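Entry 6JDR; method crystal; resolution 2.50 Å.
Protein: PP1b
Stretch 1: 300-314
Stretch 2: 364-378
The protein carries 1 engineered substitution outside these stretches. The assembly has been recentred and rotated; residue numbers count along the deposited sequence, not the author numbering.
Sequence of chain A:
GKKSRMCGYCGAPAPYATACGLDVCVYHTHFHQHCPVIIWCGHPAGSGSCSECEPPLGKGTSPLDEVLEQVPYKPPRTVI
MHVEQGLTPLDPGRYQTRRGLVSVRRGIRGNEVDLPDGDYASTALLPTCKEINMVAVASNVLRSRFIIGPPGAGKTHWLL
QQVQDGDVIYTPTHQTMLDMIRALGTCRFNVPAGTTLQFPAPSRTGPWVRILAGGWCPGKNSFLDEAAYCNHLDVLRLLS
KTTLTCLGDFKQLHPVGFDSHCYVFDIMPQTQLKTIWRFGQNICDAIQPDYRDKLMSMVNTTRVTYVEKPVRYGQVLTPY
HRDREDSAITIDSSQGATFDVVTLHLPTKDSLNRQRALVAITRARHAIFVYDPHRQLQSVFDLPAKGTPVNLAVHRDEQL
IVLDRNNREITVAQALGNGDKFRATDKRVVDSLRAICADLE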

# COMPACT_ATOMS: atom_id res chain seq x y z
N ASN A 300 12.77 15.37 -12.36
CA ASN A 300 11.80 15.45 -13.47
C ASN A 300 12.03 14.39 -14.55
O ASN A 300 13.06 13.71 -14.58
CB ASN A 300 11.83 16.84 -14.11
CG ASN A 300 11.45 17.94 -13.13
OD1 ASN A 300 10.48 17.82 -12.39
ND2 ASN A 300 12.22 19.02 -13.13
N THR A 301 11.04 14.28 -15.43
CA THR A 301 11.06 13.33 -16.54
C THR A 301 12.27 13.55 -17.46
O THR A 301 12.57 14.68 -17.84
CB THR A 301 9.78 13.45 -17.38
OG1 THR A 301 8.64 13.32 -16.53
CG2 THR A 301 9.73 12.37 -18.47
N THR A 302 12.94 12.45 -17.80
CA THR A 302 14.01 12.46 -18.79
C THR A 302 13.37 12.28 -20.15
O THR A 302 12.56 11.37 -20.34
CB THR A 302 15.02 11.33 -18.53
OG1 THR A 302 15.51 11.42 -17.19
CG2 THR A 302 16.19 11.40 -19.50
N ARG A 303 13.71 13.15 -21.10
CA ARG A 303 13.11 13.11 -22.43
C ARG A 303 13.63 11.93 -23.24
O ARG A 303 14.82 11.60 -23.18
CB ARG A 303 13.39 14.42 -23.18
CG ARG A 303 12.64 14.57 -24.49
CD ARG A 303 13.00 15.86 -25.20
NE ARG A 303 12.43 17.03 -24.55
CZ ARG A 303 12.68 18.30 -24.89
NH1 ARG A 303 13.51 18.58 -25.89
NH2 ARG A 303 12.10 19.29 -24.23
N VAL A 304 12.74 11.29 -23.99
CA VAL A 304 13.10 10.18 -24.87
C VAL A 304 12.50 10.44 -26.24
O VAL A 304 11.28 10.56 -26.39
CB VAL A 304 12.60 8.83 -24.31
CG1 VAL A 304 12.92 7.70 -25.29
CG2 VAL A 304 13.22 8.56 -22.95
N THR A 305 13.37 10.51 -27.25
CA THR A 305 12.96 10.84 -28.61
C THR A 305 13.57 9.84 -29.59
O THR A 305 14.77 9.60 -29.56
CB THR A 305 13.43 12.26 -28.99
OG1 THR A 305 13.32 13.13 -27.86
CG2 THR A 305 12.61 12.81 -30.15
N TYR A 306 12.73 9.26 -30.46
CA TYR A 306 13.18 8.31 -31.47
C TYR A 306 13.34 8.98 -32.83
O TYR A 306 12.37 9.14 -33.58
CB TYR A 306 12.20 7.13 -31.57
CG TYR A 306 12.35 6.15 -30.43
CD1 TYR A 306 13.03 4.95 -30.59
CD2 TYR A 306 11.81 6.42 -29.17
CE1 TYR A 306 13.17 4.05 -29.55
CE2 TYR A 306 11.94 5.53 -28.12
CZ TYR A 306 12.63 4.35 -28.31
OH TYR A 306 12.76 3.46 -27.26
N VAL A 307 14.58 9.37 -33.14
CA VAL A 307 14.90 10.06 -34.39
C VAL A 307 15.01 9.11 -35.58
O VAL A 307 15.50 7.98 -35.45
CB VAL A 307 16.21 10.89 -34.27
CG1 VAL A 307 16.08 11.92 -33.15
CG2 VAL A 307 17.42 9.99 -34.05
N GLU A 308 14.56 9.57 -36.75
CA GLU A 308 14.57 8.75 -37.97
C GLU A 308 15.92 8.79 -38.69
O GLU A 308 16.21 7.92 -39.51
CB GLU A 308 13.46 9.22 -38.93
CG GLU A 308 12.05 9.19 -38.34
CD GLU A 308 11.58 7.79 -37.98
OE1 GLU A 308 11.82 6.85 -38.77
OE2 GLU A 308 10.95 7.64 -36.91
N LYS A 309 16.73 9.81 -38.39
CA LYS A 309 18.07 9.94 -38.96
C LYS A 309 19.08 10.27 -37.86
O LYS A 309 18.70 10.83 -36.83
CB LYS A 309 18.08 11.03 -40.04
CG LYS A 309 17.40 10.61 -41.33
CD LYS A 309 17.47 11.70 -42.39
CE LYS A 309 17.01 11.20 -43.75
NZ LYS A 309 15.61 10.68 -43.73
N PRO A 310 20.36 9.94 -38.08
CA PRO A 310 21.41 10.16 -37.07
C PRO A 310 21.47 11.60 -36.55
O PRO A 310 21.09 12.53 -37.26
CB PRO A 310 22.70 9.81 -37.81
CG PRO A 310 22.28 8.88 -38.90
CD PRO A 310 20.91 9.33 -39.31
N VAL A 311 21.97 11.77 -35.33
CA VAL A 311 22.01 13.08 -34.69
C VAL A 311 23.17 13.17 -33.69
O VAL A 311 23.66 12.14 -33.21
CB VAL A 311 20.67 13.39 -34.00
CG1 VAL A 311 20.45 12.51 -32.78
CG2 VAL A 311 20.57 14.87 -33.63
N ARG A 312 23.62 14.39 -33.40
CA ARG A 312 24.78 14.63 -32.55
C ARG A 312 24.43 15.50 -31.33
O ARG A 312 25.10 16.51 -31.08
CB ARG A 312 25.89 15.30 -33.36
CG ARG A 312 26.35 14.53 -34.58
CD ARG A 312 27.24 13.35 -34.21
NE ARG A 312 27.96 12.82 -35.37
CZ ARG A 312 29.04 13.37 -35.92
NH1 ARG A 312 29.57 14.49 -35.42
NH2 ARG A 312 29.60 12.80 -36.98
N TYR A 313 23.41 15.11 -30.58
CA TYR A 313 23.01 15.85 -29.38
C TYR A 313 23.66 15.27 -28.13
O TYR A 313 23.51 14.08 -27.85
CB TYR A 313 21.49 15.86 -29.23
CG TYR A 313 20.73 16.60 -30.31
CD1 TYR A 313 21.23 17.78 -30.87
CD2 TYR A 313 19.49 16.15 -30.75
CE1 TYR A 313 20.53 18.46 -31.85
CE2 TYR A 313 18.78 16.83 -31.72
CZ TYR A 313 19.30 17.99 -32.27
OH TYR A 313 18.61 18.67 -33.24
N GLY A 314 24.37 16.11 -27.39
CA GLY A 314 25.05 15.68 -26.17
C GLY A 314 26.17 14.71 -26.47
O GLY A 314 26.76 14.75 -27.55
N ALA A 364 22.07 9.54 -19.19
CA ALA A 364 21.48 10.87 -19.38
C ALA A 364 20.70 11.34 -18.16
O ALA A 364 20.16 10.53 -17.40
CB ALA A 364 20.58 10.87 -20.60
N ARG A 365 20.63 12.66 -18.00
CA ARG A 365 19.89 13.29 -16.92
C ARG A 365 18.56 13.85 -17.41
O ARG A 365 17.51 13.53 -16.85
CB ARG A 365 20.74 14.40 -16.29
CG ARG A 365 20.13 15.04 -15.05
CD ARG A 365 21.08 16.05 -14.43
NE ARG A 365 22.20 15.41 -13.72
CZ ARG A 365 22.12 14.85 -12.51
NH1 ARG A 365 20.96 14.81 -11.85
NH2 ARG A 365 23.20 14.30 -11.97
N HIS A 366 18.61 14.67 -18.45
CA HIS A 366 17.43 15.40 -18.93
C HIS A 366 16.85 14.90 -20.26
O HIS A 366 15.64 14.99 -20.47
CB HIS A 366 17.75 16.89 -19.04
CG HIS A 366 18.10 17.53 -17.73
ND1 HIS A 366 17.18 17.70 -16.72
CD2 HIS A 366 19.27 18.04 -17.27
CE1 HIS A 366 17.77 18.29 -15.69
NE2 HIS A 366 19.03 18.50 -16.00
N ALA A 367 17.69 14.40 -21.15
CA ALA A 367 17.21 13.92 -22.45
C ALA A 367 18.10 12.85 -23.04
O ALA A 367 19.31 12.84 -22.82
CB ALA A 367 17.08 15.08 -23.42
N ILE A 368 17.49 11.94 -23.79
CA ILE A 368 18.22 10.94 -24.55
C ILE A 368 17.56 10.78 -25.92
O ILE A 368 16.35 10.60 -26.02
CB ILE A 368 18.35 9.60 -23.77
CG1 ILE A 368 19.21 8.58 -24.55
CG2 ILE A 368 16.98 9.04 -23.39
CD1 ILE A 368 18.45 7.59 -25.41
N PHE A 369 18.37 10.90 -26.97
CA PHE A 369 17.89 10.72 -28.35
C PHE A 369 18.38 9.38 -28.86
O PHE A 369 19.56 9.07 -28.75
CB PHE A 369 18.40 11.85 -29.24
CG PHE A 369 17.90 13.21 -28.85
CD1 PHE A 369 18.53 13.94 -27.85
CD2 PHE A 369 16.78 13.76 -29.47
CE1 PHE A 369 18.06 15.19 -27.48
CE2 PHE A 369 16.31 15.01 -29.11
CZ PHE A 369 16.95 15.72 -28.11
N VAL A 370 17.48 8.59 -29.43
CA VAL A 370 17.82 7.23 -29.81
C VAL A 370 17.61 7.01 -31.31
O VAL A 370 16.49 7.08 -31.82
CB VAL A 370 17.06 6.19 -28.95
CG1 VAL A 370 15.57 6.50 -28.85
CG2 VAL A 370 17.29 4.77 -29.47
N TYR A 371 18.72 6.79 -32.01
CA TYR A 371 18.70 6.40 -33.41
C TYR A 371 18.71 4.88 -33.45
O TYR A 371 19.74 4.26 -33.17
CB TYR A 371 19.92 6.98 -34.14
CG TYR A 371 19.98 6.62 -35.61
CD1 TYR A 371 18.96 6.99 -36.48
CD2 TYR A 371 21.05 5.90 -36.12
CE1 TYR A 371 19.01 6.66 -37.82
CE2 TYR A 371 21.11 5.57 -37.46
CZ TYR A 371 20.09 5.95 -38.31
OH TYR A 371 20.14 5.62 -39.64
N ASP A 372 17.57 4.30 -33.79
CA ASP A 372 17.37 2.86 -33.69
C ASP A 372 16.63 2.36 -34.93
O ASP A 372 15.49 1.92 -34.85
CB ASP A 372 16.58 2.52 -32.42
CG ASP A 372 16.44 1.03 -32.18
OD1 ASP A 372 17.32 0.27 -32.64
OD2 ASP A 372 15.46 0.61 -31.54
N PRO A 373 17.30 2.41 -36.10
CA PRO A 373 16.67 2.07 -37.37
C PRO A 373 16.29 0.60 -37.50
O PRO A 373 15.41 0.27 -38.29
CB PRO A 373 17.74 2.43 -38.40
CG PRO A 373 19.02 2.29 -37.66
CD PRO A 373 18.72 2.76 -36.27
N HIS A 374 16.95 -0.27 -36.74
CA HIS A 374 16.66 -1.71 -36.76
C HIS A 374 15.60 -2.11 -35.72
O HIS A 374 15.23 -3.29 -35.65
CB HIS A 374 17.93 -2.52 -36.52
CG HIS A 374 19.05 -2.18 -37.46
ND1 HIS A 374 19.12 -2.67 -38.74
CD2 HIS A 374 20.14 -1.40 -37.30
CE1 HIS A 374 20.21 -2.21 -39.33
NE2 HIS A 374 20.85 -1.43 -38.48
N ARG A 375 15.14 -1.15 -34.92
CA ARG A 375 14.17 -1.41 -33.85
C ARG A 375 14.63 -2.56 -32.95
O ARG A 375 13.88 -3.52 -32.71
CB ARG A 375 12.78 -1.70 -34.43
CG ARG A 375 12.17 -0.54 -35.21
CD ARG A 375 12.02 0.70 -34.33
NE ARG A 375 10.98 1.62 -34.80
CZ ARG A 375 10.62 2.74 -34.19
NH1 ARG A 375 11.21 3.12 -33.06
NH2 ARG A 375 9.65 3.50 -34.70
N GLN A 376 15.85 -2.45 -32.45
CA GLN A 376 16.46 -3.49 -31.61
C GLN A 376 16.43 -3.17 -30.11
O GLN A 376 16.71 -4.04 -29.28
CB GLN A 376 17.89 -3.77 -32.06
CG GLN A 376 18.91 -2.69 -31.72
CD GLN A 376 20.22 -2.88 -32.46
OE1 GLN A 376 21.00 -3.77 -32.13
NE2 GLN A 376 20.47 -2.03 -33.45
N LEU A 377 16.09 -1.93 -29.76
CA LEU A 377 15.98 -1.53 -28.36
C LEU A 377 14.69 -2.08 -27.72
O LEU A 377 14.69 -2.43 -26.54
CB LEU A 377 16.02 -0.00 -28.24
CG LEU A 377 15.97 0.57 -26.82
CD1 LEU A 377 17.08 -0.01 -25.95
CD2 LEU A 377 16.06 2.09 -26.85
N GLN A 378 13.62 -2.15 -28.51
CA GLN A 378 12.35 -2.76 -28.09
C GLN A 378 12.52 -4.16 -27.53
O GLN A 378 11.93 -4.50 -26.51
CB GLN A 378 11.38 -2.83 -29.28
CG GLN A 378 10.81 -1.49 -29.71
CD GLN A 378 10.13 -1.54 -31.06
OE1 GLN A 378 9.79 -2.62 -31.56
NE2 GLN A 378 9.93 -0.37 -31.67

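A methyl group sits almost squarely on an aromatic ring where these two stretches meet: Val370 CG1 lies 3.4 Å from the centroid of the Tyr306 ring, 9° off the ring normal. So close a CH-pi contact between neighbours in register illustrates a general principle of parallel sheets, in which the backbone fixes the spacing and the side chains exploit it.

The spacing comes from two parallel strands, running through Arg303 to Thr305 and Ile368 to Val370, with their axes inclined by 14°. As is usual in a parallel pair, one strand's alternate residues do the bonding. Arg303 N donates to His366 O at 2.7 Å, nearly linearly, and Arg303 O accepts from Ile368 N at 2.8 Å. Thr305 repeats the pattern two residues on, its N reaching Ile368 O at 3.2 Å and its O receiving Val370 N at 2.9 Å. The ladder then frays: the bond from Val307 N to Val370 O, 3.3 Å long and bent to 133°, is weak. Between these rungs, CA-H...O contacts such as Val304 CA to Ile368 O, 3.5 Å, bring the carbonyls further partners. Just before the ladder, Thr302 OG1 donates to Arg365 O at 2.9 Å, a side-chain hydroxyl extending the network where the second stretch turns its corner.

Alternation sorts the side chains onto two faces. On one, the branched Val304 and Ile368 meet through their CG2 atoms at 3.8 Å, beside the Tyr306-Val370 pair. The Tyr306 ring reaches past Val370, so that its OH comes within 3.6 Å of Leu377 CD2. Leu377 is held in the segment after the strand, where Asp372 OD2 accepts from Leu377 N at 3.2 Å and Asp372 OD1 from Gln376 N at 3.1 Å.

The other face carries Arg303, Thr305 and Val307 alongside Ala367, Phe369 and Tyr371. Ala367 offers only a methyl, and its CB packs 3.8 Å from Arg303 CB, while the end of the arginine leads away to partners elsewhere in the structure. Phe369, buried and losing more surface to the contact than any other residue here, suits a mostly apolar setting: Val307 CG1 approaches its ring edge, 4.2 Å from Phe369 CD2, and Tyr313 turns an edge toward its face, with Tyr313 CD2 3.7 Å from Phe369 CZ. The Tyr371 ring packs against the loop after the first strand, where Pro310 CG lies 3.9 Å from the Tyr371 ring centroid, over its face. Proline's compact, puckered ring offers CH groups to the aromatic face. Altogether the contact buries 1010 Å², both sides summed.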